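Local coordinates for uncharacterized protein MJ1062 (Methanocaldococcus jannaschii, PDB 3EO4) that is of unknown function but forms the C-terminal GNAT-type domain of a longer protein, which probably transfers acyl groups, at residues W30-I36 / L96-F100; V81-L86 / V115-L119; A127-E133 / N156-V162. One frame throughout, in Å; residues are numbered along the deposited sequence.

Contact 1. Residues W30-I36 / L96-F100; sequences WRSNPLI and LIGEF
Residues 30-36 run out of helix 24-31, whose last turn holds Trp30 and Arg31, through Ser32 and Asn33 into the short turn that follows. Asn33 is the N-cap there: its OD1 accepts from Leu35 N at 3.1 Å, while Ile36 N is bonded to Asn33 O at 2.7 Å. Against this corner lies the end of strand 92-97. Leu96, still extended and with both chi angles t, points toward it; its CD2 lies 3.7 Å from Trp30 CB, its CD1 3.6 Å from Arg31 CG, and its CG 4.4 Å from Ile36 CG2. Ile97 turns its side chain away but leaves its O 4.1 Å from Ile36 CD1. At Gly98 the backbone leaves the strand (phi/psi -73/-36), and its CA comes within 5.3 Å of Trp30 CA. With Trp30 in the m rotamer, Gly98 CA sits over the indole face, 3.4 Å from the centroid of the five-membered ring, a CH-pi contact. Glu99 turns its CA-CB bond away; its OE1 forms a salt bridge with Arg76. Phe100 (chi1 m) swings back: its CE1 is 3.2 Å from Leu35 CB and 3.9 Å from Ile36 CG1, and the ring edge meets Asn33 ND2, 3.0 Å from CZ. That amide donates to Ser32 O of the second subunit, so the corner also belongs to the dimer interface. No hydrogen bond joins the two segments; apolar packing and the indole-glycine contact hold the GNAT fold's helical region after strand 13-18 to the end of strand 92-97, and a CB on Gly98 would collide with Trp30 NE1.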
loop_
_atom_site.group_PDB
_atom_site.type_symbol
_atom_site.label_atom_id
_atom_site.label_comp_id
_atom_site.label_asym_id
_atom_site.label_seq_id
_atom_site.Cartn_x
_atom_site.Cartn_y
_atom_site.Cartn_z
ATOM N N TRP A 30 -2.364 2.171 -1.068
ATOM C CA TRP A 30 -3.709 1.702 -1.353
ATOM C C TRP A 30 -4.362 2.453 -2.528
ATOM O O TRP A 30 -4.929 1.839 -3.417
ATOM C CB TRP A 30 -4.571 1.872 -0.125
ATOM C CG TRP A 30 -4.237 0.945 0.995
ATOM C CD1 TRP A 30 -3.724 -0.341 0.909
ATOM C CD2 TRP A 30 -4.430 1.218 2.385
ATOM N NE1 TRP A 30 -3.593 -0.878 2.184
ATOM C CE2 TRP A 30 -4.020 0.062 3.103
ATOM C CE3 TRP A 30 -4.930 2.325 3.093
ATOM C CZ2 TRP A 30 -4.087 -0.010 4.506
ATOM C CZ3 TRP A 30 -4.981 2.259 4.481
ATOM C CH2 TRP A 30 -4.572 1.077 5.175
ATOM N N ARG A 31 -4.283 3.773 -2.531
ATOM C CA ARG A 31 -4.914 4.566 -3.600
ATOM C C ARG A 31 -4.239 4.484 -4.964
ATOM O O ARG A 31 -4.781 5.006 -5.957
ATOM C CB ARG A 31 -4.999 6.046 -3.178
ATOM C CG ARG A 31 -5.816 6.236 -1.906
ATOM C CD ARG A 31 -6.146 7.712 -1.686
ATOM N NE ARG A 31 -7.489 8.039 -2.180
ATOM C CZ ARG A 31 -7.772 8.484 -3.401
ATOM N NH1 ARG A 31 -9.040 8.731 -3.718
ATOM N NH2 ARG A 31 -6.802 8.685 -4.302
ATOM N N SER A 32 -3.034 3.925 -4.998
ATOM C CA SER A 32 -2.266 3.795 -6.229
ATOM C C SER A 32 -2.440 2.403 -6.790
ATOM O O SER A 32 -1.829 2.055 -7.773
ATOM C CB SER A 32 -0.785 4.112 -6.000
ATOM O OG SER A 32 -0.620 5.423 -5.450
ATOM N N ASN A 33 -3.287 1.601 -6.160
ATOM C CA ASN A 33 -3.581 0.288 -6.675
ATOM C C ASN A 33 -4.743 0.365 -7.677
ATOM O O ASN A 33 -5.848 0.733 -7.292
ATOM C CB ASN A 33 -3.903 -0.645 -5.507
ATOM C CG ASN A 33 -3.844 -2.095 -5.899
ATOM O OD1 ASN A 33 -4.315 -2.478 -6.950
ATOM N ND2 ASN A 33 -3.288 -2.919 -5.032
ATOM N N PRO A 34 -4.484 0.042 -8.971
ATOM C CA PRO A 34 -5.474 0.061 -10.049
ATOM C C PRO A 34 -6.734 -0.731 -9.749
ATOM O O PRO A 34 -7.786 -0.436 -10.326
ATOM C CB PRO A 34 -4.735 -0.600 -11.226
ATOM C CG PRO A 34 -3.310 -0.414 -10.923
ATOM C CD PRO A 34 -3.176 -0.449 -9.450
ATOM N N LEU A 35 -6.611 -1.738 -8.878
ATOM C CA LEU A 35 -7.724 -2.576 -8.450
ATOM C C LEU A 35 -8.668 -1.793 -7.538
ATOM O O LEU A 35 -9.812 -2.189 -7.319
ATOM C CB LEU A 35 -7.180 -3.804 -7.677
ATOM C CG LEU A 35 -6.868 -5.144 -8.330
ATOM C CD1 LEU A 35 -6.733 -5.113 -9.864
ATOM C CD2 LEU A 35 -5.646 -5.739 -7.649
ATOM N N ILE A 36 -8.146 -0.713 -6.975
ATOM C CA ILE A 36 -8.902 0.186 -6.137
ATOM C C ILE A 36 -9.294 1.443 -6.906
ATOM O O ILE A 36 -10.457 1.854 -6.854
ATOM C CB ILE A 36 -8.127 0.548 -4.853
ATOM C CG1 ILE A 36 -8.010 -0.703 -3.969
ATOM C CG2 ILE A 36 -8.858 1.630 -4.060
ATOM C CD1 ILE A 36 -7.215 -0.526 -2.692
ATOM N N LEU A 96 -12.306 3.189 2.105
ATOM C CA LEU A 96 -11.423 2.397 1.280
ATOM C C LEU A 96 -10.892 1.288 2.174
ATOM O O LEU A 96 -10.380 1.578 3.233
ATOM C CB LEU A 96 -10.284 3.303 0.833
ATOM C CG LEU A 96 -9.009 2.895 0.118
ATOM C CD1 LEU A 96 -8.214 4.201 -0.122
ATOM C CD2 LEU A 96 -8.141 1.942 0.899
ATOM N N ILE A 97 -11.084 0.031 1.786
ATOM C CA ILE A 97 -10.435 -1.085 2.447
ATOM C C ILE A 97 -9.275 -1.479 1.528
ATOM O O ILE A 97 -9.498 -1.867 0.378
ATOM C CB ILE A 97 -11.418 -2.282 2.709
ATOM C CG1 ILE A 97 -12.611 -1.836 3.580
ATOM C CG2 ILE A 97 -10.681 -3.526 3.284
ATOM C CD1 ILE A 97 -12.218 -1.446 5.034
ATOM N N GLY A 98 -8.045 -1.345 2.052
ATOM C CA GLY A 98 -6.828 -1.668 1.326
ATOM C C GLY A 98 -6.512 -3.144 1.102
ATOM O O GLY A 98 -5.994 -3.480 0.053
ATOM N N GLU A 99 -6.807 -4.032 2.057
ATOM C CA GLU A 99 -6.571 -5.469 1.838
ATOM C C GLU A 99 -7.723 -6.016 1.063
ATOM O O GLU A 99 -8.858 -5.848 1.497
ATOM C CB GLU A 99 -6.506 -6.282 3.141
ATOM C CG GLU A 99 -5.559 -5.770 4.145
ATOM C CD GLU A 99 -5.240 -6.764 5.263
ATOM O OE1 GLU A 99 -4.522 -6.335 6.181
ATOM O OE2 GLU A 99 -5.676 -7.944 5.243
ATOM N N PHE A 100 -7.434 -6.749 -0.017
ATOM C CA PHE A 100 -8.447 -7.171 -1.000
ATOM C C PHE A 100 -9.310 -8.357 -0.627
ATOM O O PHE A 100 -10.457 -8.449 -1.072
ATOM C CB PHE A 100 -7.795 -7.468 -2.347
ATOM C CG PHE A 100 -7.145 -6.284 -2.950
ATOM C CD1 PHE A 100 -7.790 -5.572 -3.953
ATOM C CD2 PHE A 100 -5.894 -5.850 -2.490
ATOM C CE1 PHE A 100 -7.187 -4.452 -4.521
ATOM C CE2 PHE A 100 -5.281 -4.749 -3.051
ATOM C CZ PHE A 100 -5.929 -4.031 -4.063
#

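Contact 2. Residues V81-L86 / V115-L119; sequences VNVSQL and VLKWL
The last residues of strand 74-84 lie beneath helix 107-121, the segment axes approaching to 10.1 Å and running the same way at a crossing angle of -34°. Val81 to Ser84 are extended, so Val81 and Val83 point toward the helix while Asn82 points away; Gln85 then takes a left-handed helical conformation (phi/psi 61/39), and the chain turns so that Leu86 faces the helix too. Val83 and Val115 are the closest CA pair, at 7.7 Å. On the helix, Val115 (t) and Trp118 (t) project toward the strand, and Leu119 (m, t), whose CA-CB bond goes sideways, bends its tip in. Val83 is the central bump: it enters the hollow bounded by Val115, Trp118 and Leu119, one turn of the helix, with its CG2 4.0 Å from Trp118 CZ3 and its CG1 4.2 Å from Leu119 CD1. Val115 CG2 also packs on Val81 CG1, at 3.8 Å. Farther along, CD2 of Leu86 (m, t) rests against both Trp118 and Leu119, 4.4 Å from Trp118 CZ3 and 3.7 Å from Leu119 CD2. Trp65 of the adjacent strand 63-71 meets Trp118 edge-to-face and extends this apolar layer. Leu86 also lines, with Tyr124 and others, the pocket holding a polyether probably taken from the crystallisation liquor. Such packing of the sheet against the helix between strands 92-97 and 126-132 is characteristic of the GNAT fold, whose helix here covers one face of the central sheet.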
loop_
_atom_site.group_PDB
_atom_site.type_symbol
_atom_site.label_atom_id
_atom_site.label_comp_id
_atom_site.label_asym_id
_atom_site.label_seq_id
_atom_site.Cartn_x
_atom_site.Cartn_y
_atom_site.Cartn_z
ATOM N N VAL A 81 -11.127 5.493 6.463
ATOM C CA VAL A 81 -12.482 6.060 6.391
ATOM C C VAL A 81 -12.370 7.538 6.739
ATOM O O VAL A 81 -11.504 7.924 7.539
ATOM C CB VAL A 81 -13.493 5.283 7.298
ATOM C CG1 VAL A 81 -13.185 5.473 8.780
ATOM C CG2 VAL A 81 -14.965 5.630 6.949
ATOM N N ASN A 82 -13.202 8.364 6.104
ATOM C CA ASN A 82 -13.078 9.822 6.183
ATOM C C ASN A 82 -14.436 10.517 6.019
ATOM O O ASN A 82 -15.360 9.923 5.445
ATOM C CB ASN A 82 -12.079 10.358 5.131
ATOM C CG ASN A 82 -12.555 10.145 3.693
ATOM O OD1 ASN A 82 -13.652 10.564 3.318
ATOM N ND2 ASN A 82 -11.718 9.532 2.876
ATOM N N VAL A 83 -14.548 11.743 6.566
ATOM C CA VAL A 83 -15.696 12.648 6.355
ATOM C C VAL A 83 -15.153 13.993 5.968
ATOM O O VAL A 83 -14.196 14.469 6.559
ATOM C CB VAL A 83 -16.585 12.856 7.612
ATOM C CG1 VAL A 83 -17.101 11.538 8.094
ATOM C CG2 VAL A 83 -15.792 13.456 8.740
ATOM N N SER A 84 -15.773 14.601 4.975
ATOM C CA SER A 84 -15.338 15.907 4.521
ATOM C C SER A 84 -16.589 16.769 4.349
ATOM O O SER A 84 -17.708 16.272 4.529
ATOM C CB SER A 84 -14.545 15.759 3.219
ATOM O OG SER A 84 -15.318 15.113 2.219
ATOM N N GLN A 85 -16.403 18.045 4.029
ATOM C CA GLN A 85 -17.500 19.009 3.949
ATOM C C GLN A 85 -18.230 19.162 5.294
ATOM O O GLN A 85 -19.450 19.281 5.327
ATOM C CB GLN A 85 -18.460 18.646 2.791
ATOM C CG GLN A 85 -17.731 18.498 1.456
ATOM C CD GLN A 85 -18.597 17.974 0.324
ATOM O OE1 GLN A 85 -18.249 16.988 -0.319
ATOM N NE2 GLN A 85 -19.704 18.661 0.037
ATOM N N LEU A 86 -17.472 19.159 6.391
ATOM C CA LEU A 86 -18.003 19.278 7.760
ATOM C C LEU A 86 -18.555 20.657 8.061
ATOM O O LEU A 86 -19.246 20.847 9.071
ATOM C CB LEU A 86 -16.907 18.959 8.797
ATOM C CG LEU A 86 -16.543 17.479 8.970
ATOM C CD1 LEU A 86 -15.296 17.332 9.869
ATOM C CD2 LEU A 86 -17.766 16.605 9.458
ATOM N N VAL A 115 -18.320 6.165 11.976
ATOM C CA VAL A 115 -18.290 7.579 11.572
ATOM C C VAL A 115 -19.678 8.245 11.695
ATOM O O VAL A 115 -19.771 9.332 12.237
ATOM C CB VAL A 115 -17.701 7.746 10.141
ATOM C CG1 VAL A 115 -17.844 9.176 9.654
ATOM C CG2 VAL A 115 -16.228 7.348 10.132
ATOM N N LEU A 116 -20.744 7.569 11.239
ATOM C CA LEU A 116 -22.104 8.071 11.391
ATOM C C LEU A 116 -22.499 8.340 12.836
ATOM O O LEU A 116 -23.190 9.327 13.123
ATOM C CB LEU A 116 -23.143 7.144 10.729
ATOM C CG LEU A 116 -22.937 6.844 9.237
ATOM C CD1 LEU A 116 -23.899 5.763 8.802
ATOM C CD2 LEU A 116 -23.050 8.070 8.327
ATOM N N LYS A 117 -22.064 7.470 13.744
ATOM C CA LYS A 117 -22.372 7.653 15.156
ATOM C C LYS A 117 -21.663 8.908 15.688
ATOM O O LYS A 117 -22.242 9.682 16.448
ATOM C CB LYS A 117 -21.989 6.412 15.971
ATOM C CG LYS A 117 -22.659 6.321 17.351
ATOM C CD LYS A 117 -24.132 5.826 17.217
ATOM C CE LYS A 117 -25.114 6.564 18.163
ATOM N NZ LYS A 117 -24.893 6.256 19.601
ATOM N N TRP A 118 -20.413 9.104 15.290
ATOM C CA TRP A 118 -19.649 10.264 15.733
ATOM C C TRP A 118 -20.304 11.540 15.208
ATOM O O TRP A 118 -20.484 12.483 15.954
ATOM C CB TRP A 118 -18.218 10.162 15.222
ATOM C CG TRP A 118 -17.364 11.382 15.500
ATOM C CD1 TRP A 118 -16.802 11.729 16.690
ATOM C CD2 TRP A 118 -16.974 12.406 14.558
ATOM N NE1 TRP A 118 -16.099 12.912 16.561
ATOM C CE2 TRP A 118 -16.174 13.336 15.258
ATOM C CE3 TRP A 118 -17.251 12.640 13.208
ATOM C CZ2 TRP A 118 -15.626 14.470 14.643
ATOM C CZ3 TRP A 118 -16.698 13.757 12.595
ATOM C CH2 TRP A 118 -15.900 14.665 13.314
ATOM N N LEU A 119 -20.673 11.559 13.930
ATOM C CA LEU A 119 -21.388 12.716 13.327
ATOM C C LEU A 119 -22.698 13.086 14.026
ATOM O O LEU A 119 -22.960 14.266 14.325
ATOM C CB LEU A 119 -21.695 12.441 11.848
ATOM C CG LEU A 119 -20.514 12.373 10.906
ATOM C CD1 LEU A 119 -21.023 11.857 9.563
ATOM C CD2 LEU A 119 -19.855 13.786 10.768
#

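Contact 3. Residues A127-E133 / N156-V162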
loop_
_atom_site.group_PDB
_atom_site.type_symbol
_atom_site.label_atom_id
_atom_site.label_comp_id
_atom_site.label_asym_id
_atom_site.label_seq_id
_atom_site.Cartn_x
_atom_site.Cartn_y
_atom_site.Cartn_z
ATOM N N ALA A 127 -25.862 12.885 6.058
ATOM C CA ALA A 127 -24.549 12.568 5.514
ATOM C C ALA A 127 -24.751 11.933 4.149
ATOM O O ALA A 127 -25.834 11.401 3.863
ATOM C CB ALA A 127 -23.743 11.617 6.448
ATOM N N HIS A 128 -23.716 11.992 3.307
ATOM C CA HIS A 128 -23.807 11.399 1.982
ATOM C C HIS A 128 -22.520 10.725 1.548
ATOM O O HIS A 128 -21.496 10.867 2.195
ATOM C CB HIS A 128 -24.298 12.421 0.933
ATOM C CG HIS A 128 -23.313 13.505 0.618
ATOM N ND1 HIS A 128 -23.280 14.703 1.296
ATOM C CD2 HIS A 128 -22.355 13.590 -0.334
ATOM C CE1 HIS A 128 -22.331 15.471 0.789
ATOM N NE2 HIS A 128 -21.756 14.820 -0.204
ATOM N N ALA A 129 -22.596 9.982 0.450
ATOM C CA ALA A 129 -21.435 9.327 -0.167
ATOM C C ALA A 129 -21.546 9.571 -1.677
ATOM O O ALA A 129 -22.646 9.639 -2.196
ATOM C CB ALA A 129 -21.445 7.830 0.142
ATOM N N ARG A 130 -20.421 9.754 -2.358
ATOM C CA ARG A 130 -20.395 9.861 -3.827
ATOM C C ARG A 130 -19.843 8.542 -4.332
ATOM O O ARG A 130 -18.767 8.119 -3.896
ATOM C CB ARG A 130 -19.503 11.027 -4.325
ATOM C CG ARG A 130 -19.801 12.381 -3.683
ATOM C CD ARG A 130 -18.899 13.518 -4.251
ATOM N NE ARG A 130 -19.271 13.807 -5.620
ATOM C CZ ARG A 130 -19.829 14.926 -6.053
ATOM N NH1 ARG A 130 -20.071 15.944 -5.225
ATOM N NH2 ARG A 130 -20.119 15.029 -7.348
ATOM N N ILE A 131 -20.583 7.883 -5.222
ATOM C CA ILE A 131 -20.201 6.538 -5.653
ATOM C C ILE A 131 -20.269 6.377 -7.169
ATOM O O ILE A 131 -21.269 6.766 -7.816
ATOM C CB ILE A 131 -21.043 5.425 -4.949
ATOM C CG1 ILE A 131 -21.143 5.652 -3.423
ATOM C CG2 ILE A 131 -20.433 4.043 -5.191
ATOM C CD1 ILE A 131 -22.175 4.732 -2.711
ATOM N N LEU A 132 -19.207 5.810 -7.738
ATOM C CA LEU A 132 -19.229 5.470 -9.167
ATOM C C LEU A 132 -20.136 4.261 -9.409
ATOM O O LEU A 132 -20.182 3.316 -8.593
ATOM C CB LEU A 132 -17.839 5.164 -9.702
ATOM C CG LEU A 132 -16.793 6.223 -10.006
ATOM C CD1 LEU A 132 -15.867 5.579 -10.993
ATOM C CD2 LEU A 132 -17.354 7.549 -10.593
ATOM N N GLU A 133 -20.865 4.335 -10.513
ATOM C CA GLU A 133 -21.811 3.323 -10.928
ATOM C C GLU A 133 -21.243 1.912 -10.906
ATOM O O GLU A 133 -22.001 0.967 -10.692
ATOM C CB GLU A 133 -22.280 3.602 -12.350
ATOM C CG GLU A 133 -23.192 4.770 -12.453
ATOM C CD GLU A 133 -23.595 5.054 -13.872
ATOM O OE1 GLU A 133 -22.722 4.898 -14.758
ATOM O OE2 GLU A 133 -24.768 5.442 -14.100
ATOM N N ASN A 156 -21.311 9.271 -14.535
ATOM C CA ASN A 156 -21.209 7.909 -13.951
ATOM C C ASN A 156 -21.089 7.844 -12.404
ATOM O O ASN A 156 -20.716 6.807 -11.834
ATOM C CB ASN A 156 -20.045 7.120 -14.594
ATOM C CG ASN A 156 -20.214 6.895 -16.117
ATOM O OD1 ASN A 156 -19.348 6.284 -16.728
ATOM N ND2 ASN A 156 -21.304 7.397 -16.722
ATOM N N GLU A 157 -21.391 8.959 -11.748
ATOM C CA GLU A 157 -21.264 9.120 -10.299
ATOM C C GLU A 157 -22.638 9.498 -9.689
ATOM O O GLU A 157 -23.378 10.321 -10.251
ATOM C CB GLU A 157 -20.238 10.216 -10.015
ATOM C CG GLU A 157 -19.810 10.383 -8.572
ATOM C CD GLU A 157 -18.945 11.622 -8.371
ATOM O OE1 GLU A 157 -19.400 12.731 -8.704
ATOM O OE2 GLU A 157 -17.820 11.491 -7.867
ATOM N N TRP A 158 -22.960 8.891 -8.543
ATOM C CA TRP A 158 -24.239 9.085 -7.873
ATOM C C TRP A 158 -24.058 9.485 -6.423
ATOM O O TRP A 158 -23.165 8.986 -5.740
ATOM C CB TRP A 158 -25.043 7.783 -7.903
ATOM C CG TRP A 158 -25.412 7.436 -9.258
ATOM C CD1 TRP A 158 -24.750 6.600 -10.093
ATOM C CD2 TRP A 158 -26.502 7.979 -10.004
ATOM N NE1 TRP A 158 -25.373 6.558 -11.309
ATOM C CE2 TRP A 158 -26.452 7.404 -11.286
ATOM C CE3 TRP A 158 -27.528 8.887 -9.706
ATOM C CZ2 TRP A 158 -27.386 7.695 -12.270
ATOM C CZ3 TRP A 158 -28.460 9.182 -10.689
ATOM C CH2 TRP A 158 -28.380 8.585 -11.955
ATOM N N ILE A 159 -24.932 10.370 -5.956
ATOM C CA ILE A 159 -24.982 10.724 -4.545
ATOM C C ILE A 159 -26.056 9.879 -3.882
ATOM O O ILE A 159 -27.167 9.734 -4.434
ATOM C CB ILE A 159 -25.362 12.202 -4.348
ATOM C CG1 ILE A 159 -24.645 13.106 -5.372
ATOM C CG2 ILE A 159 -25.181 12.619 -2.885
ATOM C CD1 ILE A 159 -23.148 12.942 -5.410
ATOM N N TYR A 160 -25.689 9.332 -2.725
ATOM C CA TYR A 160 -26.513 8.517 -1.872
ATOM C C TYR A 160 -26.536 9.221 -0.515
ATOM O O TYR A 160 -25.471 9.569 -0.003
ATOM C CB TYR A 160 -25.854 7.139 -1.686
ATOM C CG TYR A 160 -25.946 6.227 -2.880
ATOM C CD1 TYR A 160 -26.827 5.164 -2.877
ATOM C CD2 TYR A 160 -25.140 6.421 -4.014
ATOM C CE1 TYR A 160 -26.938 4.327 -3.971
ATOM C CE2 TYR A 160 -25.240 5.584 -5.121
ATOM C CZ TYR A 160 -26.148 4.549 -5.082
ATOM O OH TYR A 160 -26.256 3.699 -6.134
ATOM N N GLU A 161 -27.725 9.423 0.067
ATOM C CA GLU A 161 -27.852 10.208 1.301
ATOM C C GLU A 161 -28.539 9.415 2.376
ATOM O O GLU A 161 -29.317 8.502 2.084
ATOM C CB GLU A 161 -28.630 11.506 1.089
ATOM C CG GLU A 161 -28.117 12.345 -0.050
ATOM C CD GLU A 161 -28.562 13.810 0.002
ATOM O OE1 GLU A 161 -27.925 14.631 -0.705
ATOM O OE2 GLU A 161 -29.530 14.148 0.738
ATOM N N VAL A 162 -28.269 9.779 3.620
ATOM C CA VAL A 162 -28.915 9.138 4.747
ATOM C C VAL A 162 -29.256 10.203 5.787
ATOM O O VAL A 162 -28.538 11.217 5.922
ATOM C CB VAL A 162 -27.999 8.040 5.368
ATOM C CG1 VAL A 162 -26.990 8.642 6.344
ATOM C CG2 VAL A 162 -28.820 6.927 6.017
#
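Seven backbone hydrogen bonds zip strands 126-132 and 157-163 together in antiparallel register. Ala127, Ala129 and Ile131 form the hydrogen-bonded pairs with Val162, Tyr160 and Trp158, each giving and receiving one bond: Ala127 N to Val162 O is the longest at 3.2 Å and Trp158 N to Ile131 O the shortest of these six at 2.8 Å. The seventh, Glu133 N to Asn156 O (2.8 Å), lies just past the strand. At the non-hydrogen-bonded positions the backbone looks outward: His128 bonds to Pro91 and Ile93, and Ile159 to Thr150 and Lys151. The final strand is thus inserted between strands 126-132 and 148-150, the 1-3-2 order of the C-terminal part of the GNAT fold. Side chains supply further bonds. On the face carrying Arg130 and Ile159, Arg130 NH2 makes a salt bridge to Glu157 OE1 at 2.8 Å, with a weak second bond from NE to the same oxygen at 3.3 Å; Glu157 OE2 is paired with Arg154. His128 ND1 is bonded to Asn90. At the loop end, Trp158 NE1 donates to Glu133 OE2 at 3.1 Å, while its ring takes cation-pi contacts from Lys149 and Lys152. On the face carrying Ile131 and Tyr160, Ile131 CD1 lies off-centre over the Tyr160 ring, 4.1 Å from its centroid, and helix 136-144 packs on both residues.

Contact 2 is the buried one of the three; contacts 1 and 3 are only partly buried. Contacts 1 and 2 both reach the larger sheet, through its neighbouring strands 92-97 and 74-84, but lie on opposite sides of the chain's centre, about 21 Å apart between centres. Contact 2 adjoins contact 3, where Leu116 and Leu119 of its helix touch Ala127 at the start of the next strand. Chemistry follows location: side-chain packing alone in contact 2, packing beside a subunit interface in contact 1, and in contact 3 a backbone ladder with a salt bridge, its loop end at Glu133 and Asn156 exposed.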